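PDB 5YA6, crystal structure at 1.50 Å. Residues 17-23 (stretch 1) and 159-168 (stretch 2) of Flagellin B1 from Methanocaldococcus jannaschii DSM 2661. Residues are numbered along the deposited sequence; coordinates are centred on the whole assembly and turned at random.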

# COMPACT_ATOMS: atom_id res chain seq x y z
N GLY B 17 -0.69 -14.06 3.96
CA GLY B 17 -0.16 -13.80 5.25
C GLY B 17 1.15 -13.08 5.22
O GLY B 17 1.87 -13.15 4.24
N VAL B 18 1.42 -12.34 6.29
CA VAL B 18 2.73 -11.76 6.53
C VAL B 18 3.13 -12.00 7.97
O VAL B 18 2.34 -11.73 8.89
N THR B 19 4.35 -12.48 8.18
CA THR B 19 4.88 -12.61 9.54
C THR B 19 6.12 -11.74 9.62
O THR B 19 6.72 -11.39 8.59
N GLY B 20 6.42 -11.29 10.82
CA GLY B 20 7.63 -10.49 11.08
C GLY B 20 8.44 -11.12 12.17
O GLY B 20 7.92 -11.77 13.09
N HIS B 21 9.74 -10.86 12.11
CA HIS B 21 10.66 -11.25 13.14
C HIS B 21 10.98 -10.05 13.99
O HIS B 21 11.41 -9.02 13.44
N TYR B 22 10.76 -10.14 15.31
CA TYR B 22 11.13 -9.10 16.22
C TYR B 22 12.51 -9.39 16.86
O TYR B 22 12.72 -10.48 17.42
N ASP B 23 13.43 -8.45 16.71
CA ASP B 23 14.74 -8.50 17.35
C ASP B 23 14.78 -7.44 18.40
O ASP B 23 14.81 -6.27 18.12
N ALA B 159 2.68 -3.56 20.73
CA ALA B 159 3.69 -4.26 21.56
C ALA B 159 4.16 -5.50 20.85
O ALA B 159 3.35 -6.28 20.24
N TYR B 160 5.49 -5.68 20.88
CA TYR B 160 6.07 -6.89 20.37
C TYR B 160 6.36 -7.83 21.55
O TYR B 160 7.24 -7.48 22.38
N THR B 161 5.62 -8.94 21.60
CA THR B 161 5.60 -9.88 22.74
C THR B 161 6.31 -11.20 22.53
O THR B 161 6.47 -11.93 23.53
N GLN B 162 6.66 -11.55 21.29
CA GLN B 162 7.43 -12.74 20.97
C GLN B 162 8.24 -12.50 19.75
O GLN B 162 8.11 -11.42 19.09
N THR B 163 9.05 -13.47 19.39
CA THR B 163 9.99 -13.31 18.30
C THR B 163 9.32 -13.39 16.90
O THR B 163 9.78 -12.69 15.97
N VAL B 164 8.27 -14.22 16.73
CA VAL B 164 7.60 -14.32 15.48
C VAL B 164 6.19 -13.77 15.61
O VAL B 164 5.44 -14.20 16.45
N ILE B 165 5.88 -12.73 14.80
CA ILE B 165 4.68 -11.93 15.00
C ILE B 165 3.82 -12.08 13.74
O ILE B 165 4.30 -11.85 12.65
N GLU B 166 2.54 -12.39 13.92
CA GLU B 166 1.64 -12.45 12.79
C GLU B 166 1.20 -11.02 12.49
O GLU B 166 0.54 -10.38 13.28
N LEU B 167 1.55 -10.53 11.29
CA LEU B 167 1.26 -9.13 10.93
C LEU B 167 0.03 -8.95 10.06
O LEU B 167 -0.73 -8.00 10.23
N GLN B 168 -0.20 -9.86 9.14
CA GLN B 168 -1.31 -9.84 8.26
C GLN B 168 -1.80 -11.26 8.26
O GLN B 168 -1.05 -12.20 8.00

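What holds the two strands together before any side chain is considered? The backbone does, in an antiparallel ladder. Gly20 N donates to Ile165 O at 2.9 Å and Ile165 N returns to Gly20 O at 2.8 Å; Tyr22 N reaches Thr163 O at 2.8 Å, and Val18 N reaches Gln168 O at 3.0 Å. Between Val18 and Thr19 the register slips by one, a beta bulge, so Val18 O accepts from both Leu167 N (2.8 Å) and Gln168 N (3.2 Å).

Do polar side chains bridge the strands? No side-chain hydrogen bond crosses. Within the second stretch, Thr161 OG1 (p) donates to Gln162 OE1 at 3.0 Å, and Gln162 NE2 donates to Val164 O at 3.3 Å, bracing the approach to the strand. Gln168 (t) brings OE1 to 3.7 Å from Val18 CG2, but that oxygen finds its hydrogen bond elsewhere in the structure.

Where does the aromatic packing lie? Tyr22 (t) and Tyr160 (m) both point toward the opposite stretch. Tyr160 CB sits over one face of the Tyr22 ring, 3.5 Å from its centroid and nearly on the ring normal, a CH-pi contact. The two rings meet obliquely, with Tyr22 CD1 3.5 Å from Tyr160 CD2, while Tyr22 CB also lies 4.3 Å from Ile165 CG1 (Ile165 is m).

How do the remaining side chains fill the sheet's two faces? Val18 (t) shares a face with Ile165 and Gln168, and its CG1 lies 4.3 Å from CD1 of Leu167 (m). Leu167 CD1 also comes within 3.7 Å of Gly20 N, occupying space that a CB on Gly20 would need. Thr19 (p), His21 (t), Val164 (t) and Glu166 (t) line the other face, where His21 NE2 approaches Thr163 CG2 (Thr163 is m) at 3.2 Å.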

# COMPACT_ATOMS: atom_id res chain seq x y z
CB VAL B 18 2.79 -10.23 6.23
CG1 VAL B 18 4.22 -9.74 6.39
CG2 VAL B 18 2.27 -9.98 4.80
CB THR B 19 5.23 -14.01 9.92
OG1 THR B 19 6.30 -14.41 9.11
CG2 THR B 19 4.08 -14.96 9.75
CB HIS B 21 11.99 -11.72 12.52
CG HIS B 21 12.98 -12.17 13.53
ND1 HIS B 21 13.92 -11.32 14.06
CD2 HIS B 21 13.06 -13.31 14.26
CE1 HIS B 21 14.60 -11.95 15.00
NE2 HIS B 21 14.12 -13.17 15.12
CB TYR B 22 10.07 -9.03 17.36
CG TYR B 22 10.44 -8.21 18.57
CD1 TYR B 22 10.80 -6.90 18.44
CD2 TYR B 22 10.32 -8.73 19.87
CE1 TYR B 22 11.13 -6.12 19.53
CE2 TYR B 22 10.65 -7.96 20.96
CZ TYR B 22 10.99 -6.65 20.81
OH TYR B 22 11.30 -5.87 21.90
CB ASP B 23 15.78 -8.32 16.29
CG ASP B 23 17.21 -8.49 16.82
OD1 ASP B 23 17.45 -8.12 17.98
OD2 ASP B 23 18.06 -8.91 16.01
CB ALA B 159 3.12 -4.61 22.92
CB TYR B 160 7.36 -6.60 19.61
CG TYR B 160 7.20 -5.68 18.37
CD1 TYR B 160 6.16 -5.85 17.48
CD2 TYR B 160 8.07 -4.67 18.14
CE1 TYR B 160 6.04 -5.05 16.35
CE2 TYR B 160 7.95 -3.83 17.02
CZ TYR B 160 6.93 -4.02 16.14
OH TYR B 160 6.78 -3.29 15.00
CB THR B 161 4.15 -10.24 23.10
OG1 THR B 161 3.61 -11.06 22.07
CG2 THR B 161 3.33 -9.02 23.22
CB GLN B 162 6.49 -13.94 20.80
CG GLN B 162 5.54 -13.82 19.63
CD GLN B 162 4.11 -14.24 19.92
OE1 GLN B 162 3.53 -13.88 20.97
NE2 GLN B 162 3.52 -14.97 18.97
CB THR B 163 11.13 -14.35 18.39
OG1 THR B 163 11.68 -14.32 19.70
CG2 THR B 163 12.22 -14.01 17.52
CB VAL B 164 7.67 -15.74 14.94
CG1 VAL B 164 6.79 -15.91 13.70
CG2 VAL B 164 9.14 -16.09 14.68
CB ILE B 165 5.04 -10.44 15.14
CG1 ILE B 165 6.06 -10.19 16.30
CG2 ILE B 165 3.78 -9.54 15.23
CD1 ILE B 165 5.44 -9.94 17.59
CB GLU B 166 0.37 -13.30 13.07
CG GLU B 166 -0.33 -13.66 11.76
CD GLU B 166 -1.53 -14.60 11.93
OE1 GLU B 166 -1.79 -15.36 10.98
OE2 GLU B 166 -2.21 -14.59 12.98
CB LEU B 167 2.49 -8.56 10.21
CG LEU B 167 3.72 -8.45 11.12
CD1 LEU B 167 4.90 -8.02 10.25
CD2 LEU B 167 3.43 -7.46 12.24
CB GLN B 168 -0.89 -9.41 6.84
CG GLN B 168 -1.99 -9.27 5.82
CD GLN B 168 -1.52 -8.66 4.51
OE1 GLN B 168 -0.68 -7.76 4.50
NE2 GLN B 168 -2.14 -9.05 3.42